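Local coordinates for protein alpha-galactosidase 1 (Saccharomyces cerevisiae, PDB 3LRK) that hydrolyses terminal, non-reducing alpha-D-galactose residues from alpha-D-galactosides such as galactose oligosaccharides and galactomannans, at residues Val356-Asn361 / His460-Tyr465. The protein carries 1 engineered substitution. Numbering follows the deposited sequence.
Sequences VVALLN and HGIAFY
V357 and Y465 bond to each other twice through their backbones, Y465 N reaching V357 O at 2.8 Å almost along the C=O axis and nearly straight at the hydrogen (175°). L359 and A463 repeat this reciprocal pair, and the strands run antiparallel, their axes at 170°. At the looser end N361 N adds a 2.9 Å bond to G461 O. Between the V357–Y465 and L359–A463 pairs, A358 and F464 form a non-hydrogen-bonded pair, where the methyl CB of A358 meets the phenyl ring at its edge, in plane, 3.8 Å from F464 CD1. With CG of F464 anti to the backbone N (chi1 -159°), V356 CG1 comes obliquely to the far end of the ring, 3.9 Å from F464 CZ and equally near CE1. I462 CD1, beside F464 on the same face, touches A358 CB at 4.0 Å. An alanine in place of F464 would remove the ring and would probably leave V356 CG1 and A358 CB less well packed. The opposite face carries V357, L359, A463 and Y465; here L359 CB and A463 CB lie 4.1 Å apart, and the Y465 hydroxyl is hydrogen-bonded to T455. Farther out, M285 of helix 273-285 packs on A358, while S281 touches both I462 and F464. The two strands are neighbours at the middle of the antiparallel sheet in the C-terminal beta-sandwich domain, whose A358/I462/F464 face rests on a helix of the GH27 TIM-barrel domain.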
loop_
_atom_site.group_PDB
_atom_site.type_symbol
_atom_site.label_atom_id
_atom_site.label_comp_id
_atom_site.label_asym_id
_atom_site.label_seq_id
_atom_site.Cartn_x
_atom_site.Cartn_y
_atom_site.Cartn_z
ATOM N N VAL A 356 -1.250 -17.576 31.007
ATOM C CA VAL A 356 -0.271 -18.354 30.231
ATOM C C VAL A 356 0.853 -17.431 29.833
ATOM O O VAL A 356 0.609 -16.331 29.329
ATOM C CB VAL A 356 -0.795 -18.928 28.880
ATOM C CG1 VAL A 356 -0.114 -20.272 28.555
ATOM C CG2 VAL A 356 -2.267 -19.058 28.848
ATOM N N VAL A 357 2.081 -17.895 30.035
ATOM C CA VAL A 357 3.267 -17.122 29.693
ATOM C C VAL A 357 4.156 -17.958 28.783
ATOM O O VAL A 357 4.350 -19.154 29.021
ATOM C CB VAL A 357 4.030 -16.665 30.970
ATOM C CG1 VAL A 357 5.216 -15.780 30.612
ATOM C CG2 VAL A 357 3.093 -15.915 31.900
ATOM N N ALA A 358 4.663 -17.338 27.721
ATOM C CA ALA A 358 5.609 -18.003 26.826
ATOM C C ALA A 358 6.887 -17.189 26.736
ATOM O O ALA A 358 6.852 -15.996 26.433
ATOM C CB ALA A 358 5.004 -18.209 25.429
ATOM N N LEU A 359 8.010 -17.827 27.036
ATOM C CA LEU A 359 9.308 -17.239 26.738
ATOM C C LEU A 359 9.901 -17.976 25.540
ATOM O O LEU A 359 10.254 -19.156 25.619
ATOM C CB LEU A 359 10.230 -17.264 27.961
ATOM C CG LEU A 359 9.826 -16.279 29.069
ATOM C CD1 LEU A 359 10.582 -16.555 30.372
ATOM C CD2 LEU A 359 10.051 -14.838 28.614
ATOM N N LEU A 360 9.971 -17.274 24.415
ATOM C CA LEU A 360 10.274 -17.908 23.146
ATOM C C LEU A 360 11.659 -17.499 22.655
ATOM O O LEU A 360 11.935 -16.316 22.436
ATOM C CB LEU A 360 9.181 -17.577 22.114
ATOM C CG LEU A 360 9.254 -18.118 20.682
ATOM C CD1 LEU A 360 9.159 -19.651 20.652
ATOM C CD2 LEU A 360 8.132 -17.493 19.859
ATOM N N ASN A 361 12.530 -18.491 22.507
ATOM C CA ASN A 361 13.900 -18.268 22.069
ATOM C C ASN A 361 14.083 -18.663 20.605
ATOM O O ASN A 361 14.420 -19.806 20.293
ATOM C CB ASN A 361 14.887 -19.032 22.971
ATOM C CG ASN A 361 16.341 -18.806 22.585
ATOM O OD1 ASN A 361 16.669 -17.887 21.830
ATOM N ND2 ASN A 361 17.223 -19.655 23.096
ATOM N N HIS A 460 15.791 -22.150 19.412
ATOM C CA HIS A 460 14.517 -22.432 18.722
ATOM C C HIS A 460 13.509 -23.141 19.631
ATOM O O HIS A 460 12.699 -23.946 19.172
ATOM C CB HIS A 460 14.752 -23.259 17.443
ATOM C CG HIS A 460 15.410 -22.501 16.332
ATOM N ND1 HIS A 460 15.443 -22.967 15.035
ATOM C CD2 HIS A 460 16.048 -21.305 16.317
ATOM C CE1 HIS A 460 16.080 -22.098 14.272
ATOM N NE2 HIS A 460 16.453 -21.078 15.023
ATOM N N GLY A 461 13.561 -22.833 20.923
ATOM C CA GLY A 461 12.713 -23.489 21.908
ATOM C C GLY A 461 11.899 -22.531 22.749
ATOM O O GLY A 461 11.863 -21.316 22.489
ATOM N N ILE A 462 11.278 -23.073 23.793
ATOM C CA ILE A 462 10.274 -22.340 24.549
ATOM C C ILE A 462 10.250 -22.716 26.035
ATOM O O ILE A 462 10.454 -23.876 26.399
ATOM C CB ILE A 462 8.843 -22.508 23.885
ATOM C CG1 ILE A 462 7.855 -21.451 24.388
ATOM C CG2 ILE A 462 8.300 -23.950 24.011
ATOM C CD1 ILE A 462 6.485 -21.476 23.681
ATOM N N ALA A 463 10.036 -21.713 26.879
ATOM C CA ALA A 463 9.549 -21.941 28.235
ATOM C C ALA A 463 8.069 -21.578 28.245
ATOM O O ALA A 463 7.687 -20.424 28.018
ATOM C CB ALA A 463 10.330 -21.104 29.251
ATOM N N PHE A 464 7.231 -22.570 28.511
ATOM C CA PHE A 464 5.783 -22.396 28.405
ATOM C C PHE A 464 5.132 -22.642 29.772
ATOM O O PHE A 464 5.108 -23.776 30.254
ATOM C CB PHE A 464 5.245 -23.357 27.335
ATOM C CG PHE A 464 3.912 -22.964 26.754
ATOM C CD1 PHE A 464 3.669 -21.660 26.317
ATOM C CD2 PHE A 464 2.907 -23.915 26.609
ATOM C CE1 PHE A 464 2.438 -21.313 25.772
ATOM C CE2 PHE A 464 1.670 -23.574 26.058
ATOM C CZ PHE A 464 1.444 -22.272 25.637
ATOM N N TYR A 465 4.616 -21.576 30.385
ATOM C CA TYR A 465 4.111 -21.636 31.766
ATOM C C TYR A 465 2.642 -21.297 31.950
ATOM O O TYR A 465 2.080 -20.469 31.226
ATOM C CB TYR A 465 4.880 -20.676 32.677
ATOM C CG TYR A 465 6.375 -20.830 32.697
ATOM C CD1 TYR A 465 7.194 -19.750 32.384
ATOM C CD2 TYR A 465 6.975 -22.044 33.035
ATOM C CE1 TYR A 465 8.576 -19.861 32.410
ATOM C CE2 TYR A 465 8.365 -22.170 33.054
ATOM C CZ TYR A 465 9.153 -21.069 32.746
ATOM O OH TYR A 465 10.521 -21.165 32.759
#